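Local coordinates for glutathione S-transferase family protein (Pseudomonas putida, PDB 3LXZ) that probably conjugates reduced glutathione to a wide range of hydrophobic electrophiles, as a member of the glutathione S-transferase superfamily, at the interface of chains A and B. Coordinates in Å, arbitrary orientation; residue numbers count along the deposited sequence, not the author numbering. Chains: chain A/B, Glutathione S-transferase family protein.

Contact 1: the interface of chains A and B. Residues chain A 89, 92, 96, 136, 139-140; chain B 42, 46, 59-61.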
# COMPACT_ATOMS: atom_id res chain seq x y z
N LYS A 89 10.54 -0.69 10.08
CA LYS A 89 11.39 -0.06 9.07
C LYS A 89 11.46 -0.89 7.78
O LYS A 89 11.40 -0.32 6.69
CB LYS A 89 12.81 0.21 9.61
CG LYS A 89 12.88 1.41 10.53
CD LYS A 89 12.49 2.74 9.82
CE LYS A 89 13.44 3.10 8.72
NZ LYS A 89 13.31 4.55 8.35
N GLU A 92 8.02 -0.21 6.22
CA GLU A 92 8.07 1.15 5.61
C GLU A 92 8.78 1.14 4.24
O GLU A 92 8.25 1.64 3.23
CB GLU A 92 8.70 2.15 6.57
CG GLU A 92 8.71 3.59 6.07
CD GLU A 92 9.70 4.45 6.84
OE1 GLU A 92 10.84 3.98 7.12
OE2 GLU A 92 9.34 5.62 7.17
N GLU A 96 7.11 1.77 0.57
CA GLU A 96 7.60 2.85 -0.29
C GLU A 96 7.93 2.33 -1.68
O GLU A 96 7.68 3.00 -2.69
CB GLU A 96 8.83 3.56 0.29
CG GLU A 96 8.45 4.41 1.49
CD GLU A 96 9.59 4.83 2.40
OE1 GLU A 96 10.75 4.29 2.38
OE2 GLU A 96 9.27 5.74 3.19
N THR A 136 13.33 8.73 -2.70
CA THR A 136 12.90 8.18 -1.40
C THR A 136 13.67 6.93 -1.00
O THR A 136 14.13 6.79 0.14
CB THR A 136 11.40 7.90 -1.42
OG1 THR A 136 10.68 9.13 -1.56
CG2 THR A 136 10.91 7.15 -0.15
N ARG A 139 17.29 7.83 -0.06
CA ARG A 139 17.34 8.55 1.21
C ARG A 139 17.08 7.63 2.39
O ARG A 139 17.73 7.75 3.44
CB ARG A 139 16.34 9.70 1.10
CG ARG A 139 15.87 10.45 2.30
CD ARG A 139 14.80 11.45 1.85
NE ARG A 139 15.22 12.27 0.71
CZ ARG A 139 14.58 12.41 -0.47
NH1 ARG A 139 13.44 11.80 -0.74
NH2 ARG A 139 15.11 13.20 -1.40
N ASN A 140 16.12 6.72 2.24
CA ASN A 140 15.65 5.90 3.36
C ASN A 140 16.27 4.53 3.47
O ASN A 140 16.34 3.97 4.56
CB ASN A 140 14.11 5.80 3.32
CG ASN A 140 13.51 5.41 4.65
OD1 ASN A 140 13.95 5.87 5.69
ND2 ASN A 140 12.49 4.59 4.63
N LEU B 42 11.87 16.21 4.12
CA LEU B 42 12.21 14.86 3.62
C LEU B 42 13.14 14.13 4.59
O LEU B 42 13.20 12.89 4.59
CB LEU B 42 12.82 14.90 2.22
CG LEU B 42 11.92 15.44 1.11
CD1 LEU B 42 12.71 15.75 -0.16
CD2 LEU B 42 10.74 14.49 0.82
N PRO B 46 10.44 10.51 4.33
CA PRO B 46 11.28 10.37 3.10
C PRO B 46 10.59 10.54 1.73
O PRO B 46 11.25 10.84 0.73
CB PRO B 46 11.91 8.99 3.24
CG PRO B 46 10.98 8.25 4.09
CD PRO B 46 10.45 9.26 5.10
N PHE B 59 12.07 7.98 13.49
CA PHE B 59 10.84 8.27 12.80
C PHE B 59 10.32 7.06 12.03
O PHE B 59 11.10 6.33 11.40
CB PHE B 59 11.11 9.38 11.80
CG PHE B 59 11.37 10.74 12.43
CD1 PHE B 59 10.39 11.36 13.18
CD2 PHE B 59 12.59 11.40 12.23
CE1 PHE B 59 10.59 12.63 13.75
CE2 PHE B 59 12.79 12.68 12.79
CZ PHE B 59 11.77 13.27 13.57
N LEU B 60 8.99 6.90 12.02
CA LEU B 60 8.30 5.93 11.12
C LEU B 60 7.23 6.69 10.34
O LEU B 60 6.49 7.45 10.94
CB LEU B 60 7.64 4.82 11.93
CG LEU B 60 8.55 3.77 12.52
CD1 LEU B 60 7.72 2.88 13.41
CD2 LEU B 60 9.19 2.87 11.39
N SER B 61 7.19 6.53 9.02
CA SER B 61 6.16 7.14 8.17
C SER B 61 5.19 6.05 7.68
O SER B 61 5.39 4.86 7.95
CB SER B 61 6.77 7.90 6.96
OG SER B 61 7.39 7.01 6.04
O HOH W 1 6.98 6.96 3.49
O HOH W 2 13.72 6.13 10.75
O HOH W 3 11.13 6.95 8.36
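A:Glu92 extends its carboxylate to B:Ser61 with CG anti to the backbone N (chi1 -176°). B:Ser61 meets it with OG set between its own backbone N and carbonyl carbon (chi1 67°). Two donors of B:Ser61 grip one carboxylate oxygen. The hydroxyl B:Ser61 OG donates to A:Glu92 OE2 at 2.6 Å, on the anti side and near the carboxylate plane. The amide N of B:Ser61 reaches A:Glu92 OE2 at 3.0 Å from well above that plane. The other oxygen, A:Glu92 OE1, is held within chain A. A:Lys89 NZ makes a salt bridge and hydrogen bond with A:Glu92 OE1 at 2.8 Å, on its syn lone pair, and A:Asn140 ND2 comes from above the plane. This second shell probably fixes the rotation of the carboxylate. Water 2 joins A:Lys89 NZ to the carbonyl O of B:Phe59. A second polar point is the carbonyl O of B:Pro46. A:Arg139 NH1 donates to B:Pro46 O in the carbonyl plane at 2.8 Å, and A:Thr136 OG1 from above that plane at 2.9 Å. B:Leu42 CD1 lies over the rim of one guanidinium face of A:Arg139. Helices 84-106 and 120-140 of chain A here face strand 58-61 and the segment around B:Pro46 in the N-terminal domain of chain B.

Contact 2: the interface of chains A and B. Residues chain A 60, 65, 69, 72-73; chain B 84-85, 88-89.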
# COMPACT_ATOMS: atom_id res chain seq x y z
N LEU A 60 -6.00 -15.27 1.14
CA LEU A 60 -5.45 -13.92 1.41
C LEU A 60 -4.87 -13.38 0.13
O LEU A 60 -4.10 -14.10 -0.53
CB LEU A 60 -4.33 -13.97 2.46
CG LEU A 60 -4.63 -14.22 3.93
CD1 LEU A 60 -3.37 -14.50 4.72
CD2 LEU A 60 -5.41 -13.03 4.53
N VAL A 65 0.50 -8.26 2.37
CA VAL A 65 -0.28 -8.97 3.40
C VAL A 65 0.12 -10.44 3.51
O VAL A 65 0.35 -10.98 4.63
CB VAL A 65 -1.80 -8.85 3.08
CG1 VAL A 65 -2.66 -9.80 3.99
CG2 VAL A 65 -2.25 -7.40 3.19
N TYR A 69 1.76 -12.59 6.73
CA TYR A 69 1.15 -13.83 7.20
C TYR A 69 2.15 -14.97 7.17
O TYR A 69 2.25 -15.70 8.14
CB TYR A 69 -0.06 -14.20 6.34
CG TYR A 69 -0.75 -15.46 6.79
CD1 TYR A 69 -1.63 -15.47 7.87
CD2 TYR A 69 -0.53 -16.66 6.12
CE1 TYR A 69 -2.28 -16.66 8.26
CE2 TYR A 69 -1.17 -17.85 6.51
CZ TYR A 69 -2.04 -17.82 7.59
OH TYR A 69 -2.68 -18.99 7.96
N GLN A 72 4.76 -14.72 10.12
CA GLN A 72 4.09 -14.95 11.36
C GLN A 72 3.80 -16.43 11.61
O GLN A 72 3.94 -16.91 12.73
CB GLN A 72 2.76 -14.23 11.27
CG GLN A 72 1.88 -14.43 12.43
CD GLN A 72 1.87 -13.21 13.25
OE1 GLN A 72 0.90 -12.44 13.23
NE2 GLN A 72 3.00 -12.97 13.94
N THR A 73 3.41 -17.15 10.56
CA THR A 73 2.83 -18.48 10.73
C THR A 73 3.76 -19.62 10.34
O THR A 73 3.55 -20.76 10.77
CB THR A 73 1.48 -18.65 9.99
OG1 THR A 73 1.66 -18.46 8.57
CG2 THR A 73 0.43 -17.67 10.56
N PRO B 84 -3.65 -15.16 13.72
CA PRO B 84 -2.87 -14.57 12.67
C PRO B 84 -3.62 -14.46 11.36
O PRO B 84 -3.41 -13.48 10.62
CB PRO B 84 -1.68 -15.54 12.52
CG PRO B 84 -1.61 -16.26 13.81
CD PRO B 84 -3.04 -16.41 14.22
N PHE B 85 -4.48 -15.41 11.03
CA PHE B 85 -5.25 -15.24 9.82
C PHE B 85 -6.20 -14.04 9.91
O PHE B 85 -6.32 -13.24 8.95
CB PHE B 85 -6.04 -16.49 9.42
CG PHE B 85 -6.70 -16.37 8.08
CD1 PHE B 85 -6.00 -16.66 6.92
CD2 PHE B 85 -8.01 -15.92 7.98
CE1 PHE B 85 -6.62 -16.56 5.66
CE2 PHE B 85 -8.63 -15.79 6.72
CZ PHE B 85 -7.92 -16.11 5.56
N ALA B 88 -4.29 -10.81 9.41
CA ALA B 88 -4.02 -10.66 7.99
C ALA B 88 -5.26 -10.20 7.23
O ALA B 88 -5.19 -9.32 6.37
CB ALA B 88 -3.44 -11.94 7.42
N LYS B 89 -6.42 -10.76 7.57
CA LYS B 89 -7.63 -10.31 6.90
C LYS B 89 -7.91 -8.82 7.19
O LYS B 89 -8.36 -8.11 6.29
CB LYS B 89 -8.82 -11.20 7.29
CG LYS B 89 -10.16 -10.84 6.66
CD LYS B 89 -10.19 -10.78 5.14
CE LYS B 89 -10.28 -12.13 4.50
NZ LYS B 89 -10.63 -11.93 3.05
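B:Pro84, B:Ala88 and A:Leu60 bury the most surface in this apolar patch, and no hydrogen bond crosses it. B:Pro84 offers its ring carbon CB to two side chains of chain A. The methyl CG2 of A:Thr73 meets B:Pro84 CB at 3.6 Å, and CG of A:Gln72 at 3.7 Å. A:Thr73 turns CG2 toward the proline while its OG1 donates back to the carbonyl O of A:Tyr69 at 2.9 Å. That bond probably helps fix which branch faces chain B. The methyl CB of B:Ala88 sits at the fork of A:Leu60, with CD1 and CD2 both near it; CD2 is 3.7 Å away. A:Leu60 also slides past B:Phe85 in the opposite direction, its CG 3.5 Å from ring atom CE1. The ring of A:Tyr69 stands between these groups, with CG anti to the backbone N (chi1 -179°). Its edge points at the helix start of chain B, and A:Tyr69 CE1 lies 3.6 Å from CA of B:Phe85. A:Leu60 CD1 covers the rim of one ring face and A:Thr73 OG1 that of the other, which probably limits how far the ring can tilt. The first turns of helix 84-106 of chain B thus pack on strand 58-61 and helix 63-73 of chain A.

Contact 3: the interface of chains A and B. Residues chain A 96, 99-100, 132, 136; chain B 46-47, 49, 62.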
# COMPACT_ATOMS: atom_id res chain seq x y z
N GLU A 96 7.11 1.77 0.57
CA GLU A 96 7.60 2.85 -0.29
C GLU A 96 7.93 2.33 -1.68
O GLU A 96 7.68 3.00 -2.69
CB GLU A 96 8.83 3.56 0.29
CG GLU A 96 8.45 4.41 1.49
CD GLU A 96 9.59 4.83 2.40
OE1 GLU A 96 10.75 4.29 2.38
OE2 GLU A 96 9.27 5.74 3.19
N LEU A 99 4.41 1.59 -3.41
CA LEU A 99 3.53 2.69 -3.80
C LEU A 99 4.27 3.70 -4.67
O LEU A 99 3.65 4.38 -5.48
CB LEU A 99 3.03 3.44 -2.55
CG LEU A 99 1.75 2.92 -1.89
CD1 LEU A 99 1.89 1.50 -1.54
CD2 LEU A 99 1.32 3.75 -0.66
N TYR A 100 5.59 3.81 -4.50
CA TYR A 100 6.28 4.94 -5.13
C TYR A 100 7.21 4.55 -6.23
O TYR A 100 7.75 5.43 -6.95
CB TYR A 100 7.00 5.84 -4.09
CG TYR A 100 6.07 6.20 -2.95
CD1 TYR A 100 4.82 6.76 -3.21
CD2 TYR A 100 6.43 5.91 -1.65
CE1 TYR A 100 3.93 7.04 -2.16
CE2 TYR A 100 5.57 6.18 -0.60
CZ TYR A 100 4.32 6.75 -0.86
OH TYR A 100 3.50 7.01 0.21
N ALA A 132 10.64 10.62 -7.82
CA ALA A 132 10.50 10.83 -6.37
C ALA A 132 10.66 9.51 -5.61
O ALA A 132 11.22 9.46 -4.50
CB ALA A 132 9.15 11.51 -6.05
N THR A 136 13.33 8.73 -2.70
CA THR A 136 12.90 8.18 -1.40
C THR A 136 13.67 6.93 -1.00
O THR A 136 14.13 6.79 0.14
CB THR A 136 11.40 7.90 -1.42
OG1 THR A 136 10.68 9.13 -1.56
CG2 THR A 136 10.91 7.15 -0.15
N PRO B 46 10.44 10.51 4.33
CA PRO B 46 11.28 10.37 3.10
C PRO B 46 10.59 10.54 1.73
O PRO B 46 11.25 10.84 0.73
CB PRO B 46 11.91 8.99 3.24
CG PRO B 46 10.98 8.25 4.09
CD PRO B 46 10.45 9.26 5.10
N ARG B 47 9.26 10.37 1.69
CA ARG B 47 8.51 10.70 0.48
C ARG B 47 7.68 11.97 0.68
O ARG B 47 6.98 12.42 -0.23
CB ARG B 47 7.63 9.50 0.08
CG ARG B 47 6.83 9.65 -1.21
CD ARG B 47 7.65 9.73 -2.48
NE ARG B 47 6.81 9.94 -3.66
CZ ARG B 47 6.31 11.12 -4.04
NH1 ARG B 47 6.54 12.23 -3.32
NH2 ARG B 47 5.58 11.21 -5.15
N LYS B 49 5.26 12.38 2.95
CA LYS B 49 3.88 12.07 3.35
C LYS B 49 3.67 12.38 4.83
O LYS B 49 4.61 12.50 5.61
CB LYS B 49 3.51 10.60 3.10
CG LYS B 49 3.67 10.07 1.66
CD LYS B 49 2.95 10.96 0.65
CE LYS B 49 3.04 10.39 -0.74
NZ LYS B 49 2.45 11.29 -1.79
N GLU B 62 4.13 6.47 6.97
CA GLU B 62 3.08 5.59 6.42
C GLU B 62 2.13 5.11 7.52
O GLU B 62 2.49 4.29 8.35
CB GLU B 62 3.67 4.39 5.62
CG GLU B 62 4.59 4.80 4.45
CD GLU B 62 3.88 5.50 3.29
OE1 GLU B 62 2.65 5.32 3.07
OE2 GLU B 62 4.55 6.24 2.56
O HOH W 4 6.98 6.96 3.49
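A:Tyr100 and B:Glu62 meet tip to tip in a hydrogen bond. The phenol A:Tyr100 OH donates to B:Glu62 OE2 at 2.7 Å, on its syn lone pair. The ring and carboxylate planes are 48° apart. Water 4 lies between the same OE2 and A:Glu96 OE2. B:Glu62 OE2 and A:Glu96 OE2 are 4.8 Å apart, so the water may ease the repulsion of like charges.

Carbon contacts on both faces clamp the phenol ring and probably restrict its rotation. CG of B:Arg47 lies over the centre of one face, 3.6 Å from the centroid of the A:Tyr100 ring, in a CH-pi contact. CB of A:Leu99 covers the opposite face, also over its centre. B:Arg47 bends at chi2 (67°), and its guanidinium passes on toward helix 120-140. There CB of A:Ala132 sits over the centre of one guanidinium face, 3.5 Å from B:Arg47 CZ. An alanine in place of A:Tyr100 would probably leave B:Glu62 without its phenol donor and open a gap beneath the side chain of B:Arg47.

Apolar contact adds B:Lys49, a glutathione-binding residue. Its side chain runs alongside the phenol in the opposite direction, with B:Lys49 CE 3.7 Å from A:Tyr100 CE1. The dimer partner may thus help position part of the glutathione site.

Within chain A, the hydroxyl A:Thr136 OG1 also lies 3.0 Å from the carbonyl O of A:Ala132, above the carbonyl plane, and must share or alternate its one hydrogen between A:Ala132 O and B:Pro46 O.

Contact 1 and contact 3 are neighbours, their C-alpha centres about 7 Å apart. They share A:Glu96, A:Thr136 and B:Pro46 and form one continuous patch of mixed polar and apolar character. Contact 2 is apolar; its C-alpha centre is about 24 Å from that of contact 1 and about 25 Å from that of contact 3. Helix 84-106 takes part in all three, from chain A in contacts 1 and 3 and from chain B in contact 2. Strand 58-61 serves contact 1 and contact 2. The dimer is thus held at two separate regions, each repeated with the chains exchanged by the two-fold, consistent with the usual dimeric form of this family.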